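Local atomic coordinates of peptide methionine sulfoxide reductase MsrA (Treponema denticola ATCC 35405, PDB entry 5FA9), a protein that probably repairs oxidised proteins by reducing methionine sulfoxide to methionine, as a fusion of an MsrA and an MsrB unit. Residues 99-104 and 126-131; 189-194 and 265-270. The protein carries 2 engineered substitutions. All blocks are in the same frame, centred on the assembly; numbering follows the deposited sequence.

Contact 1 (99-104 and 126-131); sequences VDDSMI and VEKLKH
Asp-101, in the loop after strand 95-98, meets Lys-128 at the end of strand 125-128, the parallel neighbour at the sheet edge, and the two backbones come closest at Val-99 and Leu-129, CA to CA 5.8 Å. The one polar link is a salt bridge with a weak hydrogen bond, Lys-128 NZ to Asp-101 OD1 at 3.2 Å; OD2 of Asp-101 stands 4.0 Å from the same NZ, so one carboxylate oxygen does most of the work. Lys-128 starts with CG anti to its backbone N (chi1 -173°), runs extended as far as CE and bends at chi4 (61°), and this last turn sets the Lys-128 NZ 4.1 Å from Val-99 O. Asp-101 is presented by an Asx turn: Asp-100 OD1 accepts from Ser-102 N at 3.2 Å, the donor lying 56° out of the carboxylate plane. The CB of Leu-129 is directed toward 99-104, and its side chain packs on Tyr-6 and Tyr-97 in the sheet, while Ala-277 of the second subunit touches it as well. Lys-128 likewise packs on Asp-278 of that subunit. A single long bond to an exposed carboxylate suggests a probably modest electrostatic tie at the surface, beside a subunit interface, with Val-99 and Leu-129 buried close by.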
ATOM      1  N   VAL B  99      -0.893 -11.426  -3.631  1.00 43.60           N
ATOM      2  CA  VAL B  99      -2.025 -10.791  -4.287  1.00 47.12           C
ATOM      3  C   VAL B  99      -1.502 -10.020  -5.497  1.00 44.35           C
ATOM      4  O   VAL B  99      -2.261  -9.609  -6.375  1.00 46.92           O
ATOM      5  CB  VAL B  99      -2.777  -9.852  -3.322  1.00 48.85           C
ATOM      6  CG1 VAL B  99      -1.921  -8.642  -2.989  1.00 48.75           C
ATOM      7  CG2 VAL B  99      -4.106  -9.421  -3.907  1.00 65.43           C
ATOM      8  N   ASP B 100      -0.184  -9.853  -5.536  1.00 46.78           N
ATOM      9  CA  ASP B 100       0.485  -9.137  -6.612  1.00 41.36           C
ATOM     10  C   ASP B 100       1.280 -10.122  -7.466  1.00 45.17           C
ATOM     11  O   ASP B 100       2.263 -10.701  -7.003  1.00 38.48           O
ATOM     12  CB  ASP B 100       1.400  -8.050  -6.039  1.00 48.93           C
ATOM     13  CG  ASP B 100       1.917  -7.093  -7.099  1.00 53.78           C
ATOM     14  OD1 ASP B 100       1.707  -7.349  -8.302  1.00 55.92           O
ATOM     15  OD2 ASP B 100       2.537  -6.077  -6.720  1.00 61.62           O
ATOM     16  N   ASP B 101       0.851 -10.310  -8.710  1.00 45.74           N
ATOM     17  CA  ASP B 101       1.454 -11.305  -9.595  1.00 48.42           C
ATOM     18  C   ASP B 101       2.896 -10.970  -9.972  1.00 40.04           C
ATOM     19  O   ASP B 101       3.621 -11.822 -10.484  1.00 45.90           O
ATOM     20  CB  ASP B 101       0.615 -11.464 -10.865  1.00 46.43           C
ATOM     21  CG  ASP B 101      -0.768 -12.016 -10.584  1.00 60.12           C
ATOM     22  OD1 ASP B 101      -0.910 -12.815  -9.634  1.00 57.91           O
ATOM     23  OD2 ASP B 101      -1.714 -11.653 -11.315  1.00 70.81           O
ATOM     24  N   SER B 102       3.307  -9.731  -9.725  1.00 48.81           N
ATOM     25  CA  SER B 102       4.677  -9.315 -10.008  1.00 49.19           C
ATOM     26  C   SER B 102       5.662  -9.922  -9.010  1.00 48.98           C
ATOM     27  O   SER B 102       6.873  -9.900  -9.230  1.00 40.59           O
ATOM     28  CB  SER B 102       4.789  -7.789  -9.993  1.00 45.31           C
ATOM     29  OG  SER B 102       4.576  -7.271  -8.691  1.00 56.48           O
ATOM     30  N   MET B 103       5.135 -10.462  -7.915  1.00 45.26           N
ATOM     31  CA  MET B 103       5.968 -11.026  -6.858  1.00 42.07           C
ATOM     32  C   MET B 103       6.273 -12.505  -7.075  1.00 45.42           C
ATOM     33  O   MET B 103       7.153 -13.059  -6.417  1.00 44.91           O
ATOM     34  CB  MET B 103       5.295 -10.848  -5.495  1.00 41.44           C
ATOM     35  CG  MET B 103       5.084  -9.407  -5.073  1.00 35.08           C
ATOM     36  SD  MET B 103       4.390  -9.304  -3.412  1.00 46.33           S
ATOM     37  CE  MET B 103       4.316  -7.529  -3.182  1.00 38.90           C
ATOM     38  N   ILE B 104       5.546 -13.135  -7.995  1.00 38.38           N
ATOM     39  CA  ILE B 104       5.620 -14.583  -8.190  1.00 39.33           C
ATOM     40  C   ILE B 104       7.041 -15.086  -8.436  1.00 37.06           C
ATOM     41  O   ILE B 104       7.496 -16.023  -7.779  1.00 36.54           O
ATOM     42  CB  ILE B 104       4.729 -15.035  -9.365  1.00 41.28           C
ATOM     43  CG1 ILE B 104       3.269 -14.671  -9.097  1.00 44.01           C
ATOM     44  CG2 ILE B 104       4.856 -16.534  -9.586  1.00 35.81           C
ATOM     45  CD1 ILE B 104       2.327 -15.065 -10.214  1.00 48.53           C
ATOM     46  N   VAL B 126       3.550 -22.168  -2.133  1.00 40.79           N
ATOM     47  CA  VAL B 126       3.455 -20.854  -2.751  1.00 37.83           C
ATOM     48  C   VAL B 126       2.243 -20.809  -3.670  1.00 43.76           C
ATOM     49  O   VAL B 126       2.239 -21.415  -4.740  1.00 52.65           O
ATOM     50  CB  VAL B 126       4.724 -20.503  -3.547  1.00 37.50           C
ATOM     51  CG1 VAL B 126       4.559 -19.164  -4.247  1.00 39.49           C
ATOM     52  CG2 VAL B 126       5.936 -20.486  -2.629  1.00 42.63           C
ATOM     53  N   GLU B 127       1.212 -20.091  -3.240  1.00 42.85           N
ATOM     54  CA  GLU B 127      -0.036 -20.019  -3.987  1.00 45.68           C
ATOM     55  C   GLU B 127      -0.532 -18.587  -4.056  1.00 42.05           C
ATOM     56  O   GLU B 127      -0.187 -17.761  -3.212  1.00 44.77           O
ATOM     57  CB  GLU B 127      -1.111 -20.898  -3.342  1.00 45.82           C
ATOM     58  CG  GLU B 127      -0.714 -22.346  -3.117  1.00 52.97           C
ATOM     59  CD  GLU B 127      -1.790 -23.133  -2.393  1.00 63.78           C
ATOM     60  OE1 GLU B 127      -2.756 -22.509  -1.905  1.00 63.06           O
ATOM     61  OE2 GLU B 127      -1.672 -24.373  -2.314  1.00 67.59           O
ATOM     62  N   LYS B 128      -1.340 -18.292  -5.067  1.00 40.85           N
ATOM     63  CA  LYS B 128      -2.046 -17.022  -5.096  1.00 41.42           C
ATOM     64  C   LYS B 128      -3.097 -17.021  -3.997  1.00 42.69           C
ATOM     65  O   LYS B 128      -3.866 -17.975  -3.864  1.00 43.19           O
ATOM     66  CB  LYS B 128      -2.697 -16.785  -6.459  1.00 37.13           C
ATOM     67  CG  LYS B 128      -3.306 -15.399  -6.619  1.00 52.23           C
ATOM     68  CD  LYS B 128      -4.269 -15.351  -7.796  1.00 64.75           C
ATOM     69  CE  LYS B 128      -4.865 -13.964  -7.968  1.00 66.31           C
ATOM     70  NZ  LYS B 128      -3.824 -12.930  -8.228  1.00 69.47           N
ATOM     71  N   LEU B 129      -3.113 -15.961  -3.197  1.00 35.59           N
ATOM     72  CA  LEU B 129      -4.126 -15.804  -2.169  1.00 41.20           C
ATOM     73  C   LEU B 129      -5.498 -15.761  -2.820  1.00 37.95           C
ATOM     74  O   LEU B 129      -5.727 -14.971  -3.737  1.00 42.69           O
ATOM     75  CB  LEU B 129      -3.881 -14.531  -1.356  1.00 32.40           C
ATOM     76  CG  LEU B 129      -4.772 -14.361  -0.129  1.00 37.24           C
ATOM     77  CD1 LEU B 129      -4.484 -15.446   0.898  1.00 34.42           C
ATOM     78  CD2 LEU B 129      -4.605 -12.973   0.465  1.00 36.53           C
ATOM     79  N   LYS B 130      -6.415 -16.601  -2.356  1.00 41.75           N
ATOM     80  CA  LYS B 130      -7.719 -16.652  -2.993  1.00 46.91           C
ATOM     81  C   LYS B 130      -8.799 -16.216  -2.003  1.00 38.02           C
ATOM     82  O   LYS B 130      -9.816 -15.649  -2.392  1.00 37.81           O
ATOM     83  CB  LYS B 130      -7.988 -18.052  -3.534  1.00 53.76           C
ATOM     84  CG  LYS B 130      -8.704 -18.027  -4.865  1.00 70.63           C
ATOM     85  CD  LYS B 130      -7.721 -17.521  -5.922  1.00 73.80           C
ATOM     86  CE  LYS B 130      -8.416 -16.987  -7.164  1.00 74.34           C
ATOM     87  NZ  LYS B 130      -7.462 -16.290  -8.082  1.00 74.43           N
ATOM     88  N   HIS B 131      -8.560 -16.479  -0.721  1.00 41.75           N
ATOM     89  CA  HIS B 131      -9.390 -15.938   0.354  1.00 40.37           C
ATOM     90  C   HIS B 131      -8.552 -15.633   1.590  1.00 38.37           C
ATOM     91  O   HIS B 131      -7.615 -16.363   1.914  1.00 42.47           O
ATOM     92  CB  HIS B 131     -10.512 -16.906   0.738  1.00 47.18           C
ATOM     93  CG  HIS B 131     -11.549 -17.094  -0.328  1.00 54.49           C
ATOM     94  ND1 HIS B 131     -11.805 -16.146  -1.291  1.00 64.45           N
ATOM     95  CD2 HIS B 131     -12.409 -18.114  -0.562  1.00 55.90           C
ATOM     96  CE1 HIS B 131     -12.772 -16.577  -2.086  1.00 67.49           C
ATOM     97  NE2 HIS B 131     -13.154 -17.767  -1.665  1.00 61.29           N
TER

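Contact 2 (189-194 and 265-270); sequences QEKATE and GAHLGH
His-267, at the start of strand 267-272 in the antiparallel sheet of the MsrB-type SelR domain, packs under the turn that follows helix 182-190. Its CB lies 3.8 Å from Lys-191 CA. With CG anti to the backbone N (chi1 170°), the ring is carried beneath that residue, where His-267 CG comes 3.6 Å from the same Lys-191 CA. Lys-191 CB makes a CH-pi contact over one face, 4.3 Å from the His-267 ring centroid and 17° off the normal; Gly-269 N lies on the opposite face, offset toward the rim. Lys-191 is the first residue past the helix, with positive phi (56°); only the root of its side chain lies on the ring, and the rest runs on, extended, beyond it. Further out, His-267 CD2 meets Ala-192 O at 3.6 Å, near the ring plane at its edge. His-267 ND1 is hydrogen-bonded to OE2 of Glu-258 on adjacent strand 256-261, which helps fix the ring's rotation and may polarise it. The strand itself carries a classic beta bulge, Leu-268 and Gly-269 both facing Val-259. One residue before the histidine, Ala-266 CB lies 4.0 Å from Gln-189 NE2. At the tip, a water hydrogen-bonds Thr-193 OG1 (2.7 Å) and His-267 NE2, the latter distance of 2.5 Å being short.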
ATOM      1  N   GLN B 189      36.056   7.796   9.578  1.00 46.51           N
ATOM      2  CA  GLN B 189      36.374   8.064  10.978  1.00 49.94           C
ATOM      3  C   GLN B 189      36.346   9.549  11.335  1.00 46.87           C
ATOM      4  O   GLN B 189      36.300   9.905  12.513  1.00 49.68           O
ATOM      5  CB  GLN B 189      37.745   7.480  11.327  1.00 55.68           C
ATOM      6  CG  GLN B 189      37.891   6.003  10.998  1.00 50.98           C
ATOM      7  CD  GLN B 189      36.786   5.160  11.605  1.00 55.22           C
ATOM      8  OE1 GLN B 189      36.577   5.168  12.817  1.00 49.37           O
ATOM      9  NE2 GLN B 189      36.072   4.426  10.760  1.00 53.72           N
ATOM     10  N   GLU B 190      36.373  10.413  10.326  1.00 43.94           N
ATOM     11  CA  GLU B 190      36.396  11.853  10.570  1.00 41.66           C
ATOM     12  C   GLU B 190      35.266  12.577   9.843  1.00 51.62           C
ATOM     13  O   GLU B 190      35.289  13.800   9.715  1.00 41.95           O
ATOM     14  CB  GLU B 190      37.746  12.440  10.148  1.00 40.24           C
ATOM     15  CG  GLU B 190      38.940  11.832  10.867  1.00 47.58           C
ATOM     16  CD  GLU B 190      40.263  12.295  10.292  1.00 44.83           C
ATOM     17  OE1 GLU B 190      40.255  12.920   9.211  1.00 50.89           O
ATOM     18  OE2 GLU B 190      41.311  12.036  10.920  1.00 49.71           O
ATOM     19  N   LYS B 191      34.288  11.808   9.367  1.00 51.45           N
ATOM     20  CA  LYS B 191      33.106  12.342   8.686  1.00 45.25           C
ATOM     21  C   LYS B 191      33.441  13.226   7.485  1.00 44.33           C
ATOM     22  O   LYS B 191      32.664  14.114   7.131  1.00 52.21           O
ATOM     23  CB  LYS B 191      32.237  13.141   9.662  1.00 45.84           C
ATOM     24  CG  LYS B 191      31.895  12.421  10.952  1.00 50.58           C
ATOM     25  CD  LYS B 191      30.954  13.265  11.798  1.00 52.28           C
ATOM     26  CE  LYS B 191      31.057  12.913  13.271  1.00 68.04           C
ATOM     27  NZ  LYS B 191      30.472  13.982  14.128  1.00 76.56           N
ATOM     28  N   ALA B 192      34.587  12.985   6.859  1.00 37.01           N
ATOM     29  CA  ALA B 192      34.979  13.763   5.689  1.00 34.08           C
ATOM     30  C   ALA B 192      34.125  13.397   4.482  1.00 47.29           C
ATOM     31  O   ALA B 192      33.377  12.420   4.510  1.00 53.40           O
ATOM     32  CB  ALA B 192      36.452  13.558   5.379  1.00 41.00           C
ATOM     33  N   THR B 193      34.245  14.187   3.422  1.00 42.97           N
ATOM     34  CA  THR B 193      33.505  13.933   2.192  1.00 46.19           C
ATOM     35  C   THR B 193      34.431  13.995   0.986  1.00 55.09           C
ATOM     36  O   THR B 193      35.038  15.030   0.712  1.00 53.21           O
ATOM     37  CB  THR B 193      32.354  14.941   2.004  1.00 46.73           C
ATOM     38  OG1 THR B 193      31.389  14.771   3.049  1.00 45.97           O
ATOM     39  CG2 THR B 193      31.676  14.734   0.657  1.00 50.62           C
ATOM     40  N   GLU B 194      34.538  12.878   0.272  1.00 47.95           N
ATOM     41  CA  GLU B 194      35.364  12.808  -0.925  1.00 43.41           C
ATOM     42  C   GLU B 194      34.847  13.792  -1.969  1.00 47.32           C
ATOM     43  O   GLU B 194      33.648  14.069  -2.026  1.00 54.19           O
ATOM     44  CB  GLU B 194      35.374  11.383  -1.483  1.00 51.08           C
ATOM     45  CG  GLU B 194      34.037  10.938  -2.060  1.00 54.83           C
ATOM     46  CD  GLU B 194      34.009   9.467  -2.429  1.00 57.46           C
ATOM     47  OE1 GLU B 194      34.910   8.722  -1.989  1.00 54.10           O
ATOM     48  OE2 GLU B 194      33.080   9.054  -3.155  1.00 50.06           O
ATOM     49  N   GLY B 265      29.554   2.080  12.738  1.00 61.43           N
ATOM     50  CA  GLY B 265      29.472   3.406  13.322  1.00 38.30           C
ATOM     51  C   GLY B 265      30.169   4.397  12.412  1.00 50.51           C
ATOM     52  O   GLY B 265      30.142   5.605  12.642  1.00 52.68           O
ATOM     53  N   ALA B 266      30.793   3.867  11.365  1.00 44.46           N
ATOM     54  CA  ALA B 266      31.546   4.676  10.416  1.00 47.04           C
ATOM     55  C   ALA B 266      30.637   5.582   9.597  1.00 49.63           C
ATOM     56  O   ALA B 266      29.526   5.199   9.228  1.00 50.76           O
ATOM     57  CB  ALA B 266      32.362   3.779   9.496  1.00 54.10           C
ATOM     58  N   HIS B 267      31.118   6.789   9.318  1.00 47.35           N
ATOM     59  CA  HIS B 267      30.388   7.737   8.485  1.00 43.00           C
ATOM     60  C   HIS B 267      30.349   7.263   7.036  1.00 44.52           C
ATOM     61  O   HIS B 267      31.372   6.876   6.472  1.00 41.87           O
ATOM     62  CB  HIS B 267      31.023   9.126   8.569  1.00 47.63           C
ATOM     63  CG  HIS B 267      30.482  10.098   7.567  1.00 34.18           C
ATOM     64  ND1 HIS B 267      29.243  10.685   7.693  1.00 43.33           N
ATOM     65  CD2 HIS B 267      31.014  10.582   6.419  1.00 32.78           C
ATOM     66  CE1 HIS B 267      29.033  11.492   6.667  1.00 42.81           C
ATOM     67  NE2 HIS B 267      30.093  11.447   5.880  1.00 43.51           N
ATOM     68  N   LEU B 268      29.162   7.296   6.440  1.00 42.37           N
ATOM     69  CA  LEU B 268      28.986   6.837   5.068  1.00 45.91           C
ATOM     70  C   LEU B 268      28.627   7.989   4.137  1.00 39.77           C
ATOM     71  O   LEU B 268      29.147   8.086   3.025  1.00 40.96           O
ATOM     72  CB  LEU B 268      27.908   5.755   5.004  1.00 38.01           C
ATOM     73  CG  LEU B 268      28.135   4.545   5.912  1.00 40.00           C
ATOM     74  CD1 LEU B 268      26.988   3.560   5.780  1.00 40.34           C
ATOM     75  CD2 LEU B 268      29.463   3.874   5.595  1.00 39.73           C
ATOM     76  N   GLY B 269      27.738   8.861   4.600  1.00 36.54           N
ATOM     77  CA  GLY B 269      27.308  10.000   3.813  1.00 36.58           C
ATOM     78  C   GLY B 269      26.005  10.584   4.320  1.00 37.96           C
ATOM     79  O   GLY B 269      25.777  10.656   5.527  1.00 43.99           O
ATOM     80  N   HIS B 270      25.146  11.001   3.395  1.00 43.34           N
ATOM     81  CA  HIS B 270      23.866  11.595   3.758  1.00 51.56           C
ATOM     82  C   HIS B 270      22.725  11.021   2.925  1.00 49.06           C
ATOM     83  O   HIS B 270      22.938  10.538   1.813  1.00 38.31           O
ATOM     84  CB  HIS B 270      23.916  13.116   3.592  1.00 51.07           C
ATOM     85  CG  HIS B 270      25.056  13.765   4.311  1.00 58.44           C
ATOM     86  ND1 HIS B 270      26.337  13.793   3.804  1.00 61.13           N
ATOM     87  CD2 HIS B 270      25.108  14.410   5.500  1.00 55.44           C
ATOM     88  CE1 HIS B 270      27.130  14.427   4.648  1.00 56.14           C
ATOM     89  NE2 HIS B 270      26.410  14.812   5.686  1.00 58.92           N
TER
HETATM   90  O   HOH W   1      29.985  12.524   3.648  1.00 42.74           O

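Contacts 1 and 2 lie in the MsrA and the SelR (MsrB) parts of the fusion, on opposite sides of the chain's centre, with centres about 42 Å apart and nearest atoms about 26 Å apart. They share no strand or helix. Both are partly buried and away from the active-site and ligand pockets, and each mixes buried and exposed residues, so neither is purely core or surface. At 99-104 with 126-131, the loop after strand 95-98 is tied by charge to the end of strand 125-128, and the second subunit lies alongside. The pairing of 189-194 with 265-270 instead joins a helix end to a strand through ring packing and a water; no other chain of the assembly touches it.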